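Local coordinates for protein 4-oxalocrotonate tautomerase family enzyme (Burkholderia sp. RPE67, PDB 6VVM) that is an enzyme of the 4-oxalocrotonate tautomerase family, carrying two beta-alpha-beta halves in a single chain and assembling as a trimer, at residues Pro1-His11 and Ser37-Pro46; Gly22-Ile31 and Gln76-Thr87. All coordinates share one frame; numbering follows the deposited sequence.

Interaction 1: residues Pro1-His11 and Ser37-Pro46; sequences PTLEVYLPQGH and SVRILLTELP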
loop_
_atom_site.group_PDB
_atom_site.type_symbol
_atom_site.label_atom_id
_atom_site.label_comp_id
_atom_site.label_asym_id
_atom_site.label_seq_id
_atom_site.Cartn_x
_atom_site.Cartn_y
_atom_site.Cartn_z
ATOM N N PRO A 1 -3.649 4.131 13.971
ATOM C CA PRO A 1 -3.115 4.453 12.642
ATOM C C PRO A 1 -2.051 3.463 12.198
ATOM O O PRO A 1 -1.302 2.930 13.028
ATOM C CB PRO A 1 -2.498 5.855 12.826
ATOM C CG PRO A 1 -3.050 6.376 14.087
ATOM C CD PRO A 1 -3.330 5.178 14.955
ATOM N N THR A 2 -1.992 3.220 10.891
ATOM C CA THR A 2 -0.951 2.404 10.289
ATOM C C THR A 2 -0.157 3.290 9.339
ATOM O O THR A 2 -0.718 3.830 8.381
ATOM C CB THR A 2 -1.528 1.201 9.531
ATOM O OG1 THR A 2 -2.264 0.348 10.420
ATOM C CG2 THR A 2 -0.400 0.411 8.891
ATOM N N LEU A 3 1.131 3.454 9.614
ATOM C CA LEU A 3 2.016 4.245 8.773
ATOM C C LEU A 3 2.926 3.324 7.973
ATOM O O LEU A 3 3.441 2.329 8.495
ATOM C CB LEU A 3 2.874 5.210 9.598
ATOM C CG LEU A 3 2.195 6.019 10.702
ATOM C CD1 LEU A 3 3.179 7.039 11.248
ATOM C CD2 LEU A 3 0.935 6.698 10.145
ATOM N N GLU A 4 3.149 3.667 6.710
ATOM C CA GLU A 4 4.118 2.949 5.897
ATOM C C GLU A 4 5.058 3.989 5.313
ATOM O O GLU A 4 4.607 4.939 4.665
ATOM C CB GLU A 4 3.453 2.104 4.793
ATOM C CG GLU A 4 4.492 1.559 3.797
ATOM C CD GLU A 4 3.998 0.482 2.842
ATOM O OE1 GLU A 4 2.776 0.388 2.576
ATOM O OE2 GLU A 4 4.866 -0.278 2.351
ATOM N N VAL A 5 6.352 3.839 5.583
ATOM C CA VAL A 5 7.361 4.751 5.073
ATOM C C VAL A 5 8.181 4.040 4.005
ATOM O O VAL A 5 8.831 3.022 4.275
ATOM C CB VAL A 5 8.266 5.287 6.190
ATOM C CG1 VAL A 5 9.184 6.348 5.628
ATOM C CG2 VAL A 5 7.416 5.840 7.320
ATOM N N TYR A 6 8.158 4.588 2.800
ATOM C CA TYR A 6 9.079 4.195 1.740
ATOM C C TYR A 6 10.377 4.984 1.892
ATOM O O TYR A 6 10.370 6.224 1.853
ATOM C CB TYR A 6 8.448 4.443 0.378
ATOM C CG TYR A 6 7.406 3.417 0.021
ATOM C CD1 TYR A 6 6.089 3.557 0.442
ATOM C CD2 TYR A 6 7.745 2.300 -0.723
ATOM C CE1 TYR A 6 5.137 2.621 0.115
ATOM C CE2 TYR A 6 6.804 1.358 -1.064
ATOM C CZ TYR A 6 5.504 1.519 -0.647
ATOM O OH TYR A 6 4.578 0.567 -1.000
ATOM N N LEU A 7 11.473 4.272 2.110
ATOM C CA LEU A 7 12.773 4.890 2.329
ATOM C C LEU A 7 13.845 4.072 1.625
ATOM O O LEU A 7 13.624 2.906 1.279
ATOM C CB LEU A 7 13.079 5.041 3.831
ATOM C CG LEU A 7 13.457 3.844 4.710
ATOM C CD1 LEU A 7 13.731 4.327 6.141
ATOM C CD2 LEU A 7 12.368 2.767 4.716
ATOM N N PRO A 8 14.996 4.669 1.343
ATOM C CA PRO A 8 16.070 3.921 0.693
ATOM C C PRO A 8 16.804 3.038 1.689
ATOM O O PRO A 8 16.712 3.216 2.903
ATOM C CB PRO A 8 17.000 5.015 0.153
ATOM C CG PRO A 8 16.296 6.327 0.409
ATOM C CD PRO A 8 15.358 6.085 1.545
ATOM N N GLN A 9 17.548 2.081 1.142
ATOM C CA GLN A 9 18.454 1.252 1.930
ATOM C C GLN A 9 19.585 2.093 2.511
ATOM O O GLN A 9 19.849 3.219 2.079
ATOM C CB GLN A 9 19.063 0.134 1.073
ATOM C CG GLN A 9 18.100 -0.947 0.633
ATOM C CD GLN A 9 18.713 -1.904 -0.381
ATOM O OE1 GLN A 9 19.629 -1.547 -1.134
ATOM N NE2 GLN A 9 18.208 -3.124 -0.408
ATOM N N GLY A 10 20.273 1.526 3.499
ATOM C CA GLY A 10 21.469 2.135 4.049
ATOM C C GLY A 10 21.310 2.781 5.413
ATOM O O GLY A 10 22.328 3.115 6.033
ATOM N N HIS A 11 20.085 2.986 5.903
ATOM C CA HIS A 11 19.896 3.624 7.203
ATOM C C HIS A 11 20.107 2.615 8.322
ATOM O O HIS A 11 19.669 1.465 8.231
ATOM C CB HIS A 11 18.502 4.242 7.305
ATOM C CG HIS A 11 18.315 5.449 6.437
ATOM N ND1 HIS A 11 19.038 6.609 6.613
ATOM C CD2 HIS A 11 17.491 5.676 5.387
ATOM C CE1 HIS A 11 18.666 7.501 5.710
ATOM N NE2 HIS A 11 17.728 6.960 4.953
ATOM N N SER A 37 -1.573 2.648 19.638
ATOM C CA SER A 37 -2.370 2.341 18.464
ATOM C C SER A 37 -1.637 2.674 17.167
ATOM O O SER A 37 -2.190 2.457 16.093
ATOM C CB SER A 37 -3.702 3.091 18.514
ATOM O OG SER A 37 -3.536 4.460 18.199
ATOM N N VAL A 38 -0.431 3.215 17.244
ATOM C CA VAL A 38 0.341 3.561 16.050
ATOM C C VAL A 38 1.196 2.368 15.665
ATOM O O VAL A 38 2.097 1.979 16.419
ATOM C CB VAL A 38 1.201 4.808 16.291
ATOM C CG1 VAL A 38 2.036 5.140 15.035
ATOM C CG2 VAL A 38 0.313 5.971 16.676
ATOM N N ARG A 39 0.906 1.782 14.496
ATOM C CA ARG A 39 1.696 0.715 13.897
ATOM C C ARG A 39 2.452 1.264 12.691
ATOM O O ARG A 39 1.871 1.962 11.852
ATOM C CB ARG A 39 0.806 -0.461 13.463
ATOM C CG ARG A 39 0.282 -1.309 14.625
ATOM C CD ARG A 39 -1.016 -2.050 14.266
ATOM N NE ARG A 39 -2.084 -1.112 13.922
ATOM C CZ ARG A 39 -2.877 -0.510 14.811
ATOM N NH1 ARG A 39 -3.823 0.335 14.405
ATOM N NH2 ARG A 39 -2.731 -0.749 16.107
ATOM N N ILE A 40 3.742 0.962 12.603
ATOM C CA ILE A 40 4.576 1.482 11.523
ATOM C C ILE A 40 5.239 0.338 10.770
ATOM O O ILE A 40 5.783 -0.590 11.375
ATOM C CB ILE A 40 5.643 2.457 12.057
ATOM C CG1 ILE A 40 4.965 3.629 12.771
ATOM C CG2 ILE A 40 6.559 2.956 10.917
ATOM C CD1 ILE A 40 5.916 4.545 13.425
ATOM N N LEU A 41 5.262 0.435 9.448
ATOM C CA LEU A 41 6.104 -0.441 8.649
ATOM C C LEU A 41 6.999 0.421 7.785
ATOM O O LEU A 41 6.519 1.342 7.115
ATOM C CB LEU A 41 5.294 -1.418 7.774
ATOM C CG LEU A 41 4.204 -0.923 6.819
ATOM C CD1 LEU A 41 4.073 -1.884 5.594
ATOM C CD2 LEU A 41 2.872 -0.810 7.538
ATOM N N LEU A 42 8.296 0.154 7.843
ATOM C CA LEU A 42 9.274 0.790 6.975
ATOM C C LEU A 42 9.516 -0.140 5.795
ATOM O O LEU A 42 9.787 -1.328 5.992
ATOM C CB LEU A 42 10.585 1.064 7.711
ATOM C CG LEU A 42 10.402 1.830 9.025
ATOM C CD1 LEU A 42 11.734 1.968 9.745
ATOM C CD2 LEU A 42 9.760 3.182 8.741
ATOM N N THR A 43 9.386 0.390 4.584
ATOM C CA THR A 43 9.581 -0.389 3.359
ATOM C C THR A 43 10.838 0.136 2.674
ATOM O O THR A 43 10.804 1.157 1.977
ATOM C CB THR A 43 8.345 -0.307 2.465
ATOM O OG1 THR A 43 7.238 -0.925 3.139
ATOM C CG2 THR A 43 8.585 -1.053 1.129
ATOM N N GLU A 44 11.959 -0.536 2.928
ATOM C CA GLU A 44 13.238 -0.166 2.342
ATOM C C GLU A 44 13.290 -0.610 0.886
ATOM O O GLU A 44 12.930 -1.743 0.570
ATOM C CB GLU A 44 14.384 -0.843 3.094
ATOM C CG GLU A 44 14.902 -0.131 4.301
ATOM C CD GLU A 44 16.169 -0.784 4.833
ATOM O OE1 GLU A 44 16.575 -1.846 4.299
ATOM O OE2 GLU A 44 16.759 -0.231 5.774
ATOM N N LEU A 45 13.756 0.276 0.002
ATOM C CA LEU A 45 13.858 -0.068 -1.411
ATOM C C LEU A 45 15.263 0.174 -1.946
ATOM O O LEU A 45 15.890 1.196 -1.638
ATOM C CB LEU A 45 12.860 0.745 -2.254
ATOM C CG LEU A 45 11.380 0.554 -1.935
ATOM C CD1 LEU A 45 10.520 1.289 -2.964
ATOM C CD2 LEU A 45 11.029 -0.928 -1.897
ATOM N N PRO A 46 15.776 -0.738 -2.767
ATOM C CA PRO A 46 17.016 -0.455 -3.496
ATOM C C PRO A 46 16.810 0.677 -4.496
ATOM O O PRO A 46 15.698 0.945 -4.956
ATOM C CB PRO A 46 17.328 -1.779 -4.200
ATOM C CG PRO A 46 15.985 -2.469 -4.334
ATOM C CD PRO A 46 15.201 -2.056 -3.106
HETATM O O HOH W 1 -4.506 1.152 11.865
HETATM O O HOH W 2 -2.864 -2.206 11.247
HETATM O O HOH W 3 17.250 2.270 5.236
HETATM O O HOH W 4 17.091 -3.487 2.430
#
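Ser37 meets Pro1 where two neighbouring parallel strands begin, its OG lying 3.3 Å from Pro1 CD while hydrogen-bonded to Pro34 O. From here strand 39-45 runs parallel to strand 2-8, the two strands of a beta-alpha-beta crossover unit of the tautomerase fold. Arg39 N donates to Pro1 O at 2.9 Å, and its side chain reaches Thr2 OG1 through two waters, one held by NH1 and the other by NE. Ile40 CG1 rests on Leu3 CB. In Leu41, CG sits between the backbone N and the carbonyl carbon (chi1 53°), which brings it over strand 2-8, 3.7 Å from Glu4 CB; there the methyls fork, CD2 to Thr2 CG2 and CD1 to Glu4 CD. On the helix-covered face Leu42 lies alongside Val5, CD2 being 3.6 Å from Val5 CB. Thr43 OG1 gives a short 2.6 Å hydrogen bond to Glu4 OE2, entering on the anti side and 16° out of the carboxylate plane; Thr43 CB lies over one face of the Tyr6 ring, offset toward its rim. Glu44 OE2, salt-bridged to Lys16, accepts from the water held by Pro8 O and His11 N, and OE1 from the water on Gln9 NE2. Leu45 CD1 touches the Tyr6 ring edge at CD2, 3.7 Å away. Because Lys104 of the second subunit also salt-bridges Glu4 OE2, the Thr43 hydroxyl and an intersubunit ammonium together fix this carboxylate.

Interaction 2: residues Gly22-Ile31 and Gln76-Thr87; sequences GLTRATVDAI and QKEALIAHLSET
Leu80 places CG anti to its backbone N (chi1 -172°), which turns CD1 toward the facing helix, 4.0 Å from Ala30 CB. Leu84 instead keeps CG beside its own N (chi1 -66°), and the Leu84 side chain crosses that of Leu23 at about a right angle, their CD2 methyls 3.8 Å apart. The motif is an antiparallel pair of helices, one from each beta-alpha-beta half of the tautomerase fold, packed side by side on the same face of the central sheet. Their axes approach to 8.3 Å at 158°, a closeness that small residues permit. Ala30 CB presses straight onto the backbone of the other helix, 3.5 Å from Leu80 CA, and Ala26 CB touches His83 CB. Gly22, without a side chain, lets Thr87 CG2 come down on its carbonyl carbon at 3.5 Å; the same methyl also meets Leu23 CD2. At the opposite end Ile31 CG2 lies across Leu80 CB. The His83 ring lies near the outer margin, slanting past Ala30 CB and Asp29 CB. On the side facing the sheet, Leu23, Thr27 and Leu84 reach Leu3 of strand 2-8, while Leu80 and Ile31 touch Leu68 of strand 63-69, so mainly apolar side chains fill this side of the helix pair. The Thr27 hydroxyl, set among these groups, is satisfied inside its own helix: Thr27 OG1 donates to Leu23 O at 2.8 Å, tilted from the carbonyl plane, and Leu84 CD2 packs against that same hydroxyl oxygen at 3.6 Å.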
loop_
_atom_site.group_PDB
_atom_site.type_symbol
_atom_site.label_atom_id
_atom_site.label_comp_id
_atom_site.label_asym_id
_atom_site.label_seq_id
_atom_site.Cartn_x
_atom_site.Cartn_y
_atom_site.Cartn_z
ATOM N N GLY A 22 10.023 8.753 16.457
ATOM C CA GLY A 22 9.599 10.111 16.165
ATOM C C GLY A 22 8.262 10.169 15.453
ATOM O O GLY A 22 7.436 11.034 15.741
ATOM N N LEU A 23 8.035 9.254 14.497
ATOM C CA LEU A 23 6.764 9.240 13.775
ATOM C C LEU A 23 5.600 8.899 14.697
ATOM O O LEU A 23 4.465 9.336 14.466
ATOM C CB LEU A 23 6.840 8.244 12.611
ATOM C CG LEU A 23 7.822 8.628 11.497
ATOM C CD1 LEU A 23 7.833 7.511 10.471
ATOM C CD2 LEU A 23 7.400 9.912 10.824
ATOM N N THR A 24 5.848 8.090 15.720
ATOM C CA THR A 24 4.790 7.798 16.676
ATOM C C THR A 24 4.472 9.036 17.508
ATOM O O THR A 24 3.306 9.409 17.661
ATOM C CB THR A 24 5.195 6.603 17.551
ATOM O OG1 THR A 24 5.382 5.455 16.705
ATOM C CG2 THR A 24 4.110 6.273 18.591
ATOM N N ARG A 25 5.503 9.711 18.027
ATOM C CA ARG A 25 5.273 10.965 18.739
ATOM C C ARG A 25 4.607 11.985 17.831
ATOM O O ARG A 25 3.773 12.778 18.279
ATOM C CB ARG A 25 6.590 11.526 19.269
ATOM C CG ARG A 25 7.309 10.622 20.224
ATOM C CD ARG A 25 8.685 11.209 20.579
ATOM N NE ARG A 25 9.400 10.296 21.457
ATOM C CZ ARG A 25 9.286 10.299 22.782
ATOM N NH1 ARG A 25 8.508 11.190 23.386
ATOM N NH2 ARG A 25 9.970 9.424 23.501
ATOM N N ALA A 26 4.960 11.968 16.547
ATOM C CA ALA A 26 4.385 12.920 15.606
ATOM C C ALA A 26 2.899 12.677 15.443
ATOM O O ALA A 26 2.115 13.630 15.339
ATOM C CB ALA A 26 5.093 12.814 14.245
ATOM N N THR A 27 2.504 11.397 15.419
ATOM C CA THR A 27 1.114 11.035 15.202
ATOM C C THR A 27 0.289 11.311 16.450
ATOM O O THR A 27 -0.805 11.875 16.359
ATOM C CB THR A 27 1.030 9.558 14.794
ATOM O OG1 THR A 27 1.796 9.355 13.595
ATOM C CG2 THR A 27 -0.418 9.131 14.544
ATOM N N VAL A 28 0.828 10.972 17.625
ATOM C CA VAL A 28 0.150 11.281 18.889
ATOM C C VAL A 28 -0.145 12.775 18.992
ATOM O O VAL A 28 -1.264 13.182 19.320
ATOM C CB VAL A 28 0.988 10.804 20.092
ATOM C CG1 VAL A 28 0.345 11.296 21.423
ATOM C CG2 VAL A 28 1.114 9.305 20.096
ATOM N N ASP A 29 0.862 13.615 18.742
ATOM C CA ASP A 29 0.661 15.055 18.854
ATOM C C ASP A 29 -0.302 15.583 17.796
ATOM O O ASP A 29 -1.052 16.530 18.062
ATOM C CB ASP A 29 1.995 15.795 18.750
ATOM C CG ASP A 29 2.849 15.659 20.006
ATOM O OD1 ASP A 29 2.371 15.097 21.029
ATOM O OD2 ASP A 29 4.008 16.118 19.957
ATOM N N ALA A 30 -0.308 14.986 16.599
ATOM C CA ALA A 30 -1.032 15.603 15.496
ATOM C C ALA A 30 -2.515 15.293 15.546
ATOM O O ALA A 30 -3.344 16.175 15.294
ATOM C CB ALA A 30 -0.453 15.139 14.153
ATOM N N ILE A 31 -2.860 14.036 15.804
ATOM C CA ILE A 31 -4.240 13.578 15.743
ATOM C C ILE A 31 -4.715 12.965 17.050
ATOM O O ILE A 31 -5.903 12.626 17.160
ATOM C CB ILE A 31 -4.450 12.583 14.578
ATOM C CG1 ILE A 31 -3.885 11.208 14.930
ATOM C CG2 ILE A 31 -3.766 13.109 13.293
ATOM C CD1 ILE A 31 -4.154 10.144 13.860
ATOM N N GLN A 76 -6.620 18.456 11.687
ATOM C CA GLN A 76 -5.811 17.350 12.194
ATOM C C GLN A 76 -4.933 16.761 11.096
ATOM O O GLN A 76 -3.752 16.467 11.319
ATOM C CB GLN A 76 -6.708 16.265 12.779
ATOM C CG GLN A 76 -7.402 16.652 14.093
ATOM C CD GLN A 76 -8.299 15.547 14.608
ATOM O OE1 GLN A 76 -9.383 15.320 14.070
ATOM N NE2 GLN A 76 -7.838 14.825 15.626
ATOM N N LYS A 77 -5.497 16.581 9.904
ATOM C CA LYS A 77 -4.732 15.988 8.809
ATOM C C LYS A 77 -3.593 16.903 8.371
ATOM O O LYS A 77 -2.492 16.431 8.070
ATOM C CB LYS A 77 -5.664 15.680 7.644
ATOM C CG LYS A 77 -6.726 14.665 7.976
ATOM C CD LYS A 77 -7.616 14.360 6.774
ATOM C CE LYS A 77 -8.636 13.277 7.107
ATOM N NZ LYS A 77 -9.590 13.094 5.988
ATOM N N GLU A 78 -3.843 18.214 8.322
ATOM C CA GLU A 78 -2.780 19.177 8.033
ATOM C C GLU A 78 -1.651 19.077 9.049
ATOM O O GLU A 78 -0.468 19.119 8.687
ATOM C CB GLU A 78 -3.358 20.593 8.028
ATOM C CG GLU A 78 -2.408 21.684 7.582
ATOM C CD GLU A 78 -3.131 23.001 7.377
ATOM O OE1 GLU A 78 -2.751 23.995 8.022
ATOM O OE2 GLU A 78 -4.100 23.034 6.586
ATOM N N ALA A 79 -2.000 18.960 10.334
ATOM C CA ALA A 79 -0.978 18.816 11.366
ATOM C C ALA A 79 -0.242 17.494 11.219
ATOM O O ALA A 79 0.986 17.441 11.361
ATOM C CB ALA A 79 -1.605 18.942 12.757
ATOM N N LEU A 80 -0.977 16.420 10.926
ATOM C CA LEU A 80 -0.346 15.133 10.664
ATOM C C LEU A 80 0.665 15.237 9.524
ATOM O O LEU A 80 1.806 14.780 9.660
ATOM C CB LEU A 80 -1.408 14.074 10.367
ATOM C CG LEU A 80 -0.874 12.641 10.258
ATOM C CD1 LEU A 80 -0.139 12.185 11.527
ATOM C CD2 LEU A 80 -1.991 11.683 9.909
ATOM N N ILE A 81 0.271 15.860 8.403
ATOM C CA ILE A 81 1.197 16.061 7.280
ATOM C C ILE A 81 2.437 16.827 7.735
ATOM O O ILE A 81 3.571 16.460 7.407
ATOM C CB ILE A 81 0.489 16.790 6.121
ATOM C CG1 ILE A 81 -0.445 15.830 5.372
ATOM C CG2 ILE A 81 1.509 17.416 5.167
ATOM C CD1 ILE A 81 -1.411 16.544 4.422
ATOM N N ALA A 82 2.242 17.898 8.510
ATOM C CA ALA A 82 3.378 18.724 8.906
ATOM C C ALA A 82 4.317 17.953 9.827
ATOM O O ALA A 82 5.539 17.994 9.657
ATOM C CB ALA A 82 2.879 20.002 9.582
ATOM N N HIS A 83 3.757 17.221 10.793
ATOM C CA HIS A 83 4.572 16.525 11.785
ATOM C C HIS A 83 5.277 15.314 11.192
ATOM O O HIS A 83 6.448 15.068 11.494
ATOM C CB HIS A 83 3.705 16.090 12.968
ATOM C CG HIS A 83 3.463 17.169 13.983
ATOM N ND1 HIS A 83 4.162 17.243 15.170
ATOM C CD2 HIS A 83 2.571 18.189 14.007
ATOM C CE1 HIS A 83 3.718 18.271 15.876
ATOM N NE2 HIS A 83 2.749 18.857 15.195
ATOM N N LEU A 84 4.578 14.518 10.380
ATOM C CA LEU A 84 5.232 13.362 9.775
ATOM C C LEU A 84 6.353 13.813 8.853
ATOM O O LEU A 84 7.443 13.225 8.852
ATOM C CB LEU A 84 4.214 12.498 9.018
ATOM C CG LEU A 84 3.104 11.784 9.826
ATOM C CD1 LEU A 84 2.155 11.001 8.880
ATOM C CD2 LEU A 84 3.697 10.850 10.870
ATOM N N SER A 85 6.113 14.893 8.101
ATOM C CA SER A 85 7.088 15.391 7.134
ATOM C C SER A 85 8.333 15.901 7.851
ATOM O O SER A 85 9.451 15.484 7.536
ATOM C CB SER A 85 6.473 16.509 6.288
ATOM O OG SER A 85 5.374 16.051 5.518
ATOM N N GLU A 86 8.149 16.786 8.847
ATOM C CA GLU A 86 9.284 17.337 9.592
ATOM C C GLU A 86 10.060 16.243 10.313
ATOM O O GLU A 86 11.294 16.258 10.316
ATOM C CB GLU A 86 8.805 18.391 10.593
ATOM C CG GLU A 86 9.875 18.785 11.623
ATOM C CD GLU A 86 11.062 19.489 10.978
ATOM O OE1 GLU A 86 10.875 20.121 9.916
ATOM O OE2 GLU A 86 12.188 19.406 11.519
ATOM N N THR A 87 9.349 15.279 10.917
ATOM C CA THR A 87 10.010 14.165 11.601
ATOM C C THR A 87 10.827 13.333 10.620
ATOM O O THR A 87 11.992 13.000 10.877
ATOM C CB THR A 87 8.977 13.269 12.293
ATOM O OG1 THR A 87 8.361 13.965 13.393
ATOM C CG2 THR A 87 9.657 12.009 12.817
#

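Along the chain the segments alternate: strand 2-8, helix 13-31, strand 39-45 and then helix 74-92. Interaction 1 therefore pairs the two strands of the first beta-alpha-beta unit, whereas interaction 2 sets the helix connecting them against the helix of the second half. Their centres are about 15 Å apart, but they touch directly as sheet and helix layers, with Ile40 CD1 3.4 Å from Thr24 OG1 and Val5 CG2 3.6 Å from Leu23 CD1. Helix 13-31 is thus the element they have in common. Strand 39-45, outermost within the chain, pairs with a strand of the second subunit, and both contacts reach the third, so the elements that build the core of one chain also take part in its trimer interfaces.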